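Side-chain contact in outer membrane porin protein 32 (PDB 2FGQ), which forms anion-selective channels across the outer membrane of Delftia acidovorans, working as a homotrimer of porin barrels: residues P114-R119 against A260-K265. Numbering follows the deposited sequence.
Sequences PFMGFR and ALYDQK
Tyr262 reaches from the barrel wall to a loop inside the pore, where its OH accepts a hydrogen bond from Met116 N (2.8 Å, N-H...O angle 151°). The setting is the 16-stranded antiparallel barrel of a Gram-negative porin: residues 260-264 end strand 253-264, whereas 114-119 belong to the long loop between helix 96-101 and strand 133-134, consistent with the constriction loop of this family. Met116 also lies across the phenol ring, the two side chains meeting at about a right angle. Its CB sits 3.6 Å from Tyr262 CZ, and the thioether makes a Met-aromatic contact, SD lying 4.5 Å from the ring centroid and 34° off the normal. Phe115 meets the phenol obliquely, its CE1 4.1 Å from Tyr262 CE1. Replacing Tyr262 with an alanine removes the phenol, which would probably leave Met116 N without this acceptor and open a gap beside Phe115 and Met116, giving the loop more freedom to shift.

Further out, Phe115 N is hydrogen-bonded to Asp105 OD2 and Gly117 O accepts from Trp121 NE1, so the loop backbone is held on both sides of Met116. Tyr262 is positioned by backbone pairing with Ala271, and its side chain touches Ser240 on strand 235-249. With Phe115 CG opposite its own backbone N (chi1 -177°), the phenyl ring lies against the next residues of its own loop, with Gly117 N 3.4 Å above its plane, over the ring centre.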
loop_
_atom_site.group_PDB
_atom_site.type_symbol
_atom_site.label_atom_id
_atom_site.label_comp_id
_atom_site.label_asym_id
_atom_site.label_seq_id
_atom_site.Cartn_x
_atom_site.Cartn_y
_atom_site.Cartn_z
ATOM N N PRO A 114 2.390 -8.585 26.597
ATOM C CA PRO A 114 1.022 -9.065 26.550
ATOM C C PRO A 114 0.946 -10.567 26.730
ATOM O O PRO A 114 1.925 -11.299 26.666
ATOM C CB PRO A 114 0.555 -8.672 25.155
ATOM C CG PRO A 114 1.727 -8.881 24.344
ATOM C CD PRO A 114 2.944 -8.475 25.238
ATOM N N PHE A 115 -0.266 -10.993 26.943
ATOM C CA PHE A 115 -0.599 -12.418 26.935
ATOM C C PHE A 115 -0.251 -13.010 25.584
ATOM O O PHE A 115 -0.594 -12.423 24.533
ATOM C CB PHE A 115 -2.087 -12.540 27.161
ATOM C CG PHE A 115 -2.594 -13.945 27.249
ATOM C CD1 PHE A 115 -2.120 -14.798 28.233
ATOM C CD2 PHE A 115 -3.529 -14.388 26.375
ATOM C CE1 PHE A 115 -2.639 -16.114 28.342
ATOM C CE2 PHE A 115 -4.053 -15.687 26.472
ATOM C CZ PHE A 115 -3.583 -16.539 27.452
ATOM N N MET A 116 0.410 -14.163 25.592
ATOM C CA MET A 116 0.876 -14.802 24.337
ATOM C C MET A 116 0.014 -15.985 23.909
ATOM O O MET A 116 0.412 -16.736 23.034
ATOM C CB MET A 116 2.309 -15.344 24.515
ATOM C CG MET A 116 3.325 -14.355 24.864
ATOM S SD MET A 116 4.973 -15.241 25.111
ATOM C CE MET A 116 5.070 -16.268 23.780
ATOM N N GLY A 117 -1.115 -16.226 24.575
ATOM C CA GLY A 117 -1.929 -17.396 24.241
ATOM C C GLY A 117 -2.341 -17.494 22.761
ATOM O O GLY A 117 -2.365 -18.582 22.172
ATOM N N PHE A 118 -2.685 -16.349 22.173
ATOM C CA PHE A 118 -3.081 -16.297 20.743
ATOM C C PHE A 118 -1.814 -16.255 19.920
ATOM O O PHE A 118 -1.399 -15.184 19.438
ATOM C CB PHE A 118 -4.007 -15.118 20.433
ATOM C CG PHE A 118 -5.332 -15.172 21.128
ATOM C CD1 PHE A 118 -6.379 -15.830 20.528
ATOM C CD2 PHE A 118 -5.552 -14.531 22.340
ATOM C CE1 PHE A 118 -7.629 -15.866 21.096
ATOM C CE2 PHE A 118 -6.833 -14.623 22.980
ATOM C CZ PHE A 118 -7.859 -15.272 22.326
ATOM N N ARG A 119 -1.219 -17.422 19.722
ATOM C CA ARG A 119 0.002 -17.549 18.929
ATOM C C ARG A 119 -0.001 -18.914 18.223
ATOM O O ARG A 119 -0.785 -19.815 18.560
ATOM C CB ARG A 119 1.289 -17.247 19.708
ATOM C CG ARG A 119 1.674 -18.288 20.637
ATOM C CD ARG A 119 2.939 -17.917 21.442
ATOM N NE ARG A 119 4.129 -17.773 20.593
ATOM C CZ ARG A 119 4.866 -18.781 20.137
ATOM N NH1 ARG A 119 4.578 -20.038 20.427
ATOM N NH2 ARG A 119 5.894 -18.529 19.342
ATOM N N ALA A 260 1.994 -14.273 33.554
ATOM C CA ALA A 260 1.480 -15.309 32.676
ATOM C C ALA A 260 2.344 -16.563 32.767
ATOM O O ALA A 260 3.529 -16.530 33.113
ATOM C CB ALA A 260 1.420 -14.822 31.225
ATOM N N LEU A 261 1.697 -17.681 32.495
ATOM C CA LEU A 261 2.340 -18.973 32.448
ATOM C C LEU A 261 1.882 -19.701 31.173
ATOM O O LEU A 261 0.678 -19.751 30.884
ATOM C CB LEU A 261 1.904 -19.766 33.693
ATOM C CG LEU A 261 2.453 -21.191 33.864
ATOM C CD1 LEU A 261 1.805 -22.194 33.057
ATOM C CD2 LEU A 261 3.903 -21.313 33.712
ATOM N N TYR A 262 2.831 -20.316 30.466
ATOM C CA TYR A 262 2.585 -21.081 29.256
ATOM C C TYR A 262 3.134 -22.487 29.456
ATOM O O TYR A 262 4.347 -22.690 29.561
ATOM C CB TYR A 262 3.243 -20.389 28.053
ATOM C CG TYR A 262 2.864 -18.940 27.992
ATOM C CD1 TYR A 262 1.599 -18.572 27.608
ATOM C CD2 TYR A 262 3.745 -17.946 28.406
ATOM C CE1 TYR A 262 1.206 -17.247 27.578
ATOM C CE2 TYR A 262 3.373 -16.603 28.371
ATOM C CZ TYR A 262 2.106 -16.261 27.939
ATOM O OH TYR A 262 1.701 -14.953 27.929
ATOM N N ASP A 263 2.210 -23.426 29.524
ATOM C CA ASP A 263 2.509 -24.829 29.737
ATOM C C ASP A 263 2.419 -25.565 28.416
ATOM O O ASP A 263 1.338 -25.880 27.929
ATOM C CB ASP A 263 1.567 -25.405 30.771
ATOM C CG ASP A 263 1.949 -26.798 31.191
ATOM O OD1 ASP A 263 2.977 -27.339 30.709
ATOM O OD2 ASP A 263 1.262 -27.411 32.021
ATOM N N GLN A 264 3.588 -25.794 27.827
ATOM C CA GLN A 264 3.744 -26.297 26.481
ATOM C C GLN A 264 3.921 -27.803 26.532
ATOM O O GLN A 264 5.024 -28.296 26.690
ATOM C CB GLN A 264 4.947 -25.604 25.830
ATOM C CG GLN A 264 4.752 -24.111 25.765
ATOM C CD GLN A 264 6.065 -23.344 25.769
ATOM O OE1 GLN A 264 6.569 -22.898 26.850
ATOM N NE2 GLN A 264 6.636 -23.188 24.587
ATOM N N LYS A 265 2.815 -28.524 26.410
ATOM C CA LYS A 265 2.823 -29.981 26.661
ATOM C C LYS A 265 3.657 -30.762 25.696
ATOM O O LYS A 265 4.213 -31.802 26.061
ATOM C CB LYS A 265 1.413 -30.574 26.726
ATOM C CG LYS A 265 0.552 -29.913 27.744
ATOM C CD LYS A 265 1.054 -30.123 29.154
ATOM C CE LYS A 265 -0.023 -29.906 30.184
ATOM N NZ LYS A 265 0.501 -30.067 31.572
#